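Local atomic coordinates of cytosolic phospholipase A2 delta (Homo sapiens, PDB entry 5IZ5), a protein that hydrolyses the sn-2 acyl ester of glycerophospholipids in a calcium-dependent manner, with a preference for linoleic acid at that position. Residues M339-L342 / Y343-L347; L736-A739 / S740-D743; E780-E783 / R784-L788. The protein carries 3 engineered substitutions. One frame throughout, in Å; residues are numbered along the deposited sequence.

In the fold
Contacts 1, 2 and 3 come in that order along the chain and lie together in the catalytic phospholipase region. Contact 1 lies on helix 335-351, contact 2 in the loop after strand 730-734, and contact 3 on helix 779-794. The centres of contact 1 and contact 2 are about 16 Å apart. Contact 3 has its centre about 10 Å from that of contact 1 and about 12 Å from that of contact 2. Leu786 of contact 3 packs on Tyr343 and Gly344, Leu788 on Phe741 of contact 2, and Leu736 on both helices. A late helix and a late loop thus cover the helix that begins at the substrate-binding glycines, a case of segments far apart in sequence packing round one buried helix.

Contact 1: M339-L342 / Y343-L347; sequences MTSL and YGHLL
The imidazole of His345 has Ser341 O over one face, 3.5 Å above the ring plane and displaced toward the rim, while the phenol ring of Tyr343 has Thr340 CA at its edge, near the ring plane. Tyr343 also brings CD2 to 3.1 Å from Met339 O, an oblique approach, and its hydroxyl reaches His373 ND1 in a hydrogen bond. The methylene CG of Met339 lies 3.8 Å from Tyr343 CE2, the two side chains running alongside each other in the same direction. With CG anti to the carbonyl carbon (chi1 -69°), the His345 ring turns back over the preceding turn, where NE2 comes to 3.5 Å from Ser341 OG; that hydroxyl is hydrogen-bonded to Ser789. All this is local packing on helix 335-351, the helix of a beta-alpha-beta crossover between strands 327-331 and 360-363. The helix begins at the substrate-binding residue Gly335, and strand 360-363 leads to the nucleophile Ser365. The His345 ring also stacks with Phe676, and its ND1 makes a weak hydrogen bond to Ser789 O. At His345, an alanine would probably strip Ser341 O of the ring that covers it and leave Phe676 without its stacking partner. Successive backbone bonds, such as His345 N to Ser341 O at 2.9 Å, hold the turns together. One residue on from the Ser341/His345 pair, Leu346 CG lies 4.2 Å from Leu342 CD1.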
loop_
_atom_site.group_PDB
_atom_site.type_symbol
_atom_site.label_atom_id
_atom_site.label_comp_id
_atom_site.label_asym_id
_atom_site.label_seq_id
_atom_site.Cartn_x
_atom_site.Cartn_y
_atom_site.Cartn_z
ATOM N N MET B 339 7.264 14.119 -15.142
ATOM C CA MET B 339 5.956 14.388 -15.735
ATOM C C MET B 339 6.104 14.922 -17.164
ATOM O O MET B 339 5.464 14.422 -18.092
ATOM C CB MET B 339 5.169 15.394 -14.890
ATOM C CG MET B 339 3.795 15.728 -15.448
ATOM S SD MET B 339 2.949 17.073 -14.611
ATOM C CE MET B 339 3.943 18.491 -15.109
ATOM N N THR B 340 6.946 15.939 -17.323
ATOM C CA THR B 340 7.159 16.596 -18.618
ATOM C C THR B 340 7.748 15.632 -19.644
ATOM O O THR B 340 7.217 15.477 -20.742
ATOM C CB THR B 340 8.084 17.820 -18.466
ATOM O OG1 THR B 340 7.454 18.774 -17.607
ATOM C CG2 THR B 340 8.384 18.482 -19.819
ATOM N N SER B 341 8.834 14.974 -19.264
ATOM C CA SER B 341 9.536 14.081 -20.163
ATOM C C SER B 341 8.659 12.912 -20.625
ATOM O O SER B 341 8.724 12.509 -21.790
ATOM C CB SER B 341 10.795 13.558 -19.484
ATOM O OG SER B 341 11.518 12.705 -20.355
ATOM N N LEU B 342 7.841 12.383 -19.712
ATOM C CA LEU B 342 6.938 11.275 -20.014
ATOM C C LEU B 342 5.890 11.666 -21.054
ATOM O O LEU B 342 5.548 10.867 -21.919
ATOM C CB LEU B 342 6.259 10.767 -18.734
ATOM C CG LEU B 342 5.292 9.586 -18.857
ATOM C CD1 LEU B 342 5.914 8.400 -19.582
ATOM C CD2 LEU B 342 4.823 9.158 -17.468
ATOM N N TYR B 343 5.384 12.894 -20.965
ATOM C CA TYR B 343 4.494 13.430 -21.991
ATOM C C TYR B 343 5.147 13.332 -23.377
ATOM O O TYR B 343 4.511 12.927 -24.356
ATOM C CB TYR B 343 4.150 14.892 -21.706
ATOM C CG TYR B 343 2.947 15.119 -20.812
ATOM C CD1 TYR B 343 1.679 14.708 -21.206
ATOM C CD2 TYR B 343 3.072 15.780 -19.591
ATOM C CE1 TYR B 343 0.573 14.935 -20.403
ATOM C CE2 TYR B 343 1.974 16.007 -18.780
ATOM C CZ TYR B 343 0.727 15.584 -19.187
ATOM O OH TYR B 343 -0.364 15.806 -18.382
ATOM N N GLY B 344 6.420 13.716 -23.443
ATOM C CA GLY B 344 7.199 13.649 -24.673
ATOM C C GLY B 344 7.384 12.232 -25.173
ATOM O O GLY B 344 7.269 11.981 -26.375
ATOM N N HIS B 345 7.666 11.306 -24.253
ATOM C CA HIS B 345 7.807 9.902 -24.610
ATOM C C HIS B 345 6.507 9.328 -25.166
ATOM O O HIS B 345 6.525 8.536 -26.115
ATOM C CB HIS B 345 8.267 9.068 -23.414
ATOM C CG HIS B 345 9.676 9.336 -22.994
ATOM N ND1 HIS B 345 10.658 9.725 -23.878
ATOM C CD2 HIS B 345 10.273 9.244 -21.784
ATOM C CE1 HIS B 345 11.798 9.871 -23.227
ATOM N NE2 HIS B 345 11.592 9.584 -21.955
ATOM N N LEU B 346 5.386 9.718 -24.569
ATOM C CA LEU B 346 4.084 9.266 -25.040
ATOM C C LEU B 346 3.747 9.870 -26.409
ATOM O O LEU B 346 3.173 9.191 -27.256
ATOM C CB LEU B 346 2.994 9.593 -24.015
ATOM C CG LEU B 346 3.070 8.844 -22.676
ATOM C CD1 LEU B 346 2.090 9.447 -21.687
ATOM C CD2 LEU B 346 2.809 7.355 -22.836
ATOM N N LEU B 347 4.103 11.138 -26.615
ATOM C CA LEU B 347 3.891 11.796 -27.908
ATOM C C LEU B 347 4.632 11.060 -29.026
ATOM O O LEU B 347 4.078 10.819 -30.096
ATOM C CB LEU B 347 4.340 13.257 -27.858
ATOM C CG LEU B 347 4.161 14.097 -29.131
ATOM C CD1 LEU B 347 2.693 14.252 -29.495
ATOM C CD2 LEU B 347 4.800 15.464 -28.957
#

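Contact 2: L736-A739 / S740-D743; sequences LVNA and SFKD
Asn738 and Phe741 cross obliquely, the amide and ring planes 57° apart, and it is the amide oxygen that does the touching. Asn738 OD1 lies in the plane of the Phe741 ring at its edge, 3.6 Å from CD2, and sits 3.4 Å from Phe741 CB. Asn738 holds CG anti to its own nitrogen (chi1 -173°), which carries the amide forward over the residues that follow. The other end of the amide is fixed from outside, ND2 donating to Gly759 O, and this bond would be expected to set which end faces the ring.

The exposed Lys742 lies across Asn738 at a slant. Its aliphatic chain runs past the amide, CG 4.0 Å from Asn738 ND2, then bends at chi3 and chi4 and turns back toward the backbone. There NZ makes a weak hydrogen bond to Asn738 O at 3.2 Å.

In the backbone, Lys742 N donates to Ala739 O at 3.2 Å, nearly straight at N-H but from 45° above the carbonyl plane. A water accepts from Ala739 N at 2.8 Å and from Phe741 N at 3.1 Å, bridging the two amides. The Ser740 hydroxyl is hydrogen-bonded to Tyr791 and Glu716, while Phe741 packs on Leu788 of helix 779-794. With Asp743 N bonded to Ser740 O, the chain forms two overlapping beta turns, Ala739 to Lys742 and Ser740 to Asp743, in the loop between strands 730-734 and 749-750.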
loop_
_atom_site.group_PDB
_atom_site.type_symbol
_atom_site.label_atom_id
_atom_site.label_comp_id
_atom_site.label_asym_id
_atom_site.label_seq_id
_atom_site.Cartn_x
_atom_site.Cartn_y
_atom_site.Cartn_z
ATOM N N LEU B 736 17.607 9.677 -19.509
ATOM C CA LEU B 736 17.406 11.093 -19.772
ATOM C C LEU B 736 18.750 11.716 -20.133
ATOM O O LEU B 736 19.548 12.050 -19.259
ATOM C CB LEU B 736 16.779 11.789 -18.567
ATOM C CG LEU B 736 16.427 13.267 -18.759
ATOM C CD1 LEU B 736 15.517 13.497 -19.960
ATOM C CD2 LEU B 736 15.771 13.785 -17.493
ATOM N N VAL B 737 18.998 11.849 -21.430
ATOM C CA VAL B 737 20.284 12.326 -21.922
ATOM C C VAL B 737 20.085 13.168 -23.178
ATOM O O VAL B 737 19.232 12.866 -24.007
ATOM C CB VAL B 737 21.241 11.140 -22.194
ATOM C CG1 VAL B 737 20.754 10.278 -23.357
ATOM C CG2 VAL B 737 22.659 11.634 -22.441
ATOM N N ASN B 738 20.866 14.236 -23.299
ATOM C CA ASN B 738 20.893 15.049 -24.504
ATOM C C ASN B 738 22.116 14.648 -25.312
ATOM O O ASN B 738 23.210 15.165 -25.089
ATOM C CB ASN B 738 20.956 16.537 -24.139
ATOM C CG ASN B 738 20.808 17.451 -25.348
ATOM O OD1 ASN B 738 20.417 17.016 -26.432
ATOM N ND2 ASN B 738 21.111 18.729 -25.162
ATOM N N ALA B 739 21.937 13.696 -26.224
ATOM C CA ALA B 739 23.038 13.231 -27.068
ATOM C C ALA B 739 22.894 13.807 -28.479
ATOM O O ALA B 739 23.204 14.977 -28.693
ATOM C CB ALA B 739 23.099 11.709 -27.078
ATOM N N SER B 740 22.378 13.020 -29.421
ATOM C CA SER B 740 22.318 13.442 -30.817
ATOM C C SER B 740 21.365 14.626 -31.009
ATOM O O SER B 740 21.492 15.367 -31.980
ATOM C CB SER B 740 21.935 12.259 -31.724
ATOM O OG SER B 740 20.530 12.119 -31.837
ATOM N N PHE B 741 20.436 14.817 -30.069
ATOM C CA PHE B 741 19.483 15.934 -30.102
ATOM C C PHE B 741 20.146 17.303 -30.080
ATOM O O PHE B 741 19.541 18.280 -30.507
ATOM C CB PHE B 741 18.502 15.833 -28.917
ATOM C CG PHE B 741 17.390 16.858 -28.934
ATOM C CD1 PHE B 741 16.355 16.760 -29.849
ATOM C CD2 PHE B 741 17.361 17.896 -28.014
ATOM C CE1 PHE B 741 15.322 17.679 -29.861
ATOM C CE2 PHE B 741 16.326 18.822 -28.018
ATOM C CZ PHE B 741 15.306 18.715 -28.944
ATOM N N LYS B 742 21.368 17.393 -29.567
ATOM C CA LYS B 742 22.085 18.677 -29.577
ATOM C C LYS B 742 22.186 19.192 -31.023
ATOM O O LYS B 742 21.983 20.379 -31.286
ATOM C CB LYS B 742 23.484 18.537 -28.973
ATOM C CG LYS B 742 23.860 19.607 -27.950
ATOM C CD LYS B 742 25.006 19.163 -27.046
ATOM C CE LYS B 742 24.789 17.763 -26.474
ATOM N NZ LYS B 742 25.357 17.589 -25.110
ATOM N N ASP B 743 22.456 18.271 -31.950
ATOM C CA ASP B 743 22.712 18.610 -33.356
ATOM C C ASP B 743 21.453 18.560 -34.218
ATOM O O ASP B 743 21.302 19.368 -35.136
ATOM C CB ASP B 743 23.747 17.656 -33.965
ATOM C CG ASP B 743 25.011 17.553 -33.144
ATOM O OD1 ASP B 743 25.498 18.598 -32.662
ATOM O OD2 ASP B 743 25.515 16.421 -32.984
HETATM O O HOH W 1 19.683 12.918 -27.779
#

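Contact 3: E780-E783 / R784-L788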
loop_
_atom_site.group_PDB
_atom_site.type_symbol
_atom_site.label_atom_id
_atom_site.label_comp_id
_atom_site.label_asym_id
_atom_site.label_seq_id
_atom_site.Cartn_x
_atom_site.Cartn_y
_atom_site.Cartn_z
ATOM N N GLU B 780 9.824 27.894 -22.537
ATOM C CA GLU B 780 11.093 27.609 -23.195
ATOM C C GLU B 780 11.720 26.306 -22.685
ATOM O O GLU B 780 12.048 25.422 -23.475
ATOM C CB GLU B 780 12.054 28.779 -22.947
ATOM C CG GLU B 780 13.069 29.044 -24.045
ATOM C CD GLU B 780 13.984 30.222 -23.720
ATOM O OE1 GLU B 780 14.828 30.572 -24.576
ATOM O OE2 GLU B 780 13.862 30.797 -22.613
ATOM N N ASP B 781 11.880 26.196 -21.365
ATOM C CA ASP B 781 12.495 25.020 -20.731
ATOM C C ASP B 781 11.619 23.769 -20.796
ATOM O O ASP B 781 12.129 22.653 -20.874
ATOM C CB ASP B 781 12.837 25.310 -19.264
ATOM C CG ASP B 781 13.962 26.321 -19.106
ATOM O OD1 ASP B 781 14.825 26.412 -20.004
ATOM O OD2 ASP B 781 13.989 27.016 -18.069
ATOM N N PHE B 782 10.303 23.958 -20.733
ATOM C CA PHE B 782 9.357 22.853 -20.874
ATOM C C PHE B 782 9.507 22.209 -22.246
ATOM O O PHE B 782 9.658 20.990 -22.351
ATOM C CB PHE B 782 7.923 23.361 -20.702
ATOM C CG PHE B 782 6.874 22.292 -20.849
ATOM C CD1 PHE B 782 6.334 21.670 -19.730
ATOM C CD2 PHE B 782 6.418 21.910 -22.104
ATOM C CE1 PHE B 782 5.363 20.686 -19.856
ATOM C CE2 PHE B 782 5.447 20.928 -22.237
ATOM C CZ PHE B 782 4.918 20.317 -21.111
ATOM N N GLU B 783 9.466 23.043 -23.287
ATOM C CA GLU B 783 9.515 22.572 -24.677
ATOM C C GLU B 783 10.789 21.802 -24.997
ATOM O O GLU B 783 10.733 20.756 -25.633
ATOM C CB GLU B 783 9.340 23.735 -25.663
ATOM C CG GLU B 783 7.907 24.240 -25.772
ATOM C CD GLU B 783 6.962 23.229 -26.408
ATOM O OE1 GLU B 783 7.298 22.680 -27.475
ATOM O OE2 GLU B 783 5.878 22.974 -25.844
ATOM N N ARG B 784 11.930 22.305 -24.536
ATOM C CA ARG B 784 13.207 21.617 -24.734
ATOM C C ARG B 784 13.206 20.198 -24.176
ATOM O O ARG B 784 13.620 19.259 -24.857
ATOM C CB ARG B 784 14.347 22.395 -24.084
ATOM C CG ARG B 784 14.832 23.582 -24.901
ATOM C CD ARG B 784 15.976 24.285 -24.184
ATOM N NE ARG B 784 15.830 25.738 -24.092
ATOM C CZ ARG B 784 16.702 26.647 -24.524
ATOM N NH1 ARG B 784 17.825 26.301 -25.147
ATOM N NH2 ARG B 784 16.427 27.932 -24.329
ATOM N N LEU B 785 12.758 20.048 -22.932
ATOM C CA LEU B 785 12.731 18.737 -22.278
ATOM C C LEU B 785 11.753 17.814 -22.989
ATOM O O LEU B 785 12.055 16.648 -23.244
ATOM C CB LEU B 785 12.360 18.866 -20.791
ATOM C CG LEU B 785 12.301 17.583 -19.952
ATOM C CD1 LEU B 785 13.551 16.738 -20.116
ATOM C CD2 LEU B 785 12.088 17.914 -18.481
ATOM N N LEU B 786 10.578 18.346 -23.302
ATOM C CA LEU B 786 9.552 17.586 -24.004
ATOM C C LEU B 786 10.042 17.124 -25.379
ATOM O O LEU B 786 9.941 15.945 -25.712
ATOM C CB LEU B 786 8.295 18.435 -24.172
ATOM C CG LEU B 786 7.140 17.734 -24.892
ATOM C CD1 LEU B 786 6.292 16.956 -23.898
ATOM C CD2 LEU B 786 6.293 18.736 -25.655
ATOM N N ARG B 787 10.569 18.058 -26.169
ATOM C CA ARG B 787 11.011 17.747 -27.532
ATOM C C ARG B 787 12.220 16.815 -27.533
ATOM O O ARG B 787 12.322 15.936 -28.384
ATOM C CB ARG B 787 11.312 19.016 -28.336
ATOM C CG ARG B 787 10.098 19.869 -28.664
ATOM C CD ARG B 787 10.301 20.713 -29.916
ATOM N NE ARG B 787 9.172 21.609 -30.162
ATOM C CZ ARG B 787 9.099 22.894 -29.806
ATOM N NH1 ARG B 787 10.095 23.501 -29.164
ATOM N NH2 ARG B 787 8.001 23.586 -30.094
ATOM N N LEU B 788 13.118 16.992 -26.569
ATOM C CA LEU B 788 14.221 16.055 -26.381
ATOM C C LEU B 788 13.700 14.638 -26.176
ATOM O O LEU B 788 14.180 13.693 -26.803
ATOM C CB LEU B 788 15.075 16.453 -25.174
ATOM C CG LEU B 788 16.098 15.415 -24.701
ATOM C CD1 LEU B 788 17.100 15.100 -25.802
ATOM C CD2 LEU B 788 16.814 15.893 -23.454
#
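Glu780 with Arg784, and Glu783 with Arg787, form two salt bridges of different geometry. Glu780 and Arg784 run side by side in the same direction: OE1 meets NH2 at 3.1 Å, at the edge of the guanidinium and near its plane, the carboxylate being turned 46° from it. Glu783 is bent at chi2 (-67°), which helps bring OE1 over a face of the Arg787 guanidinium, 2.9 Å from NH2. Here no N-H points at the oxygen, so the attraction is one of charge alone. The other oxygen, OE2, is paired with Arg393 of helix 386-397. Asp781 OD1, 4.3 Å from Arg784 NE, would probably add a weaker, longer-range attraction.

Apolar contact is sparser. Phe782 CE2 lies 4.1 Å from Leu786 CD2, an oblique meeting.

Backbone bonds thread through the same turns, including Leu786 N to Phe782 O at 3.0 Å and Arg787 N to Glu783 O at 2.8 Å; the one from Leu785 N to Asp781 O is weak.

The pattern is that of an amphipathic helix: on helix 779-794 the charged pairs occupy the more exposed side, while Phe782, Leu785 and Leu786 are buried, packing against helices 335-351 and 386-397 of the catalytic region.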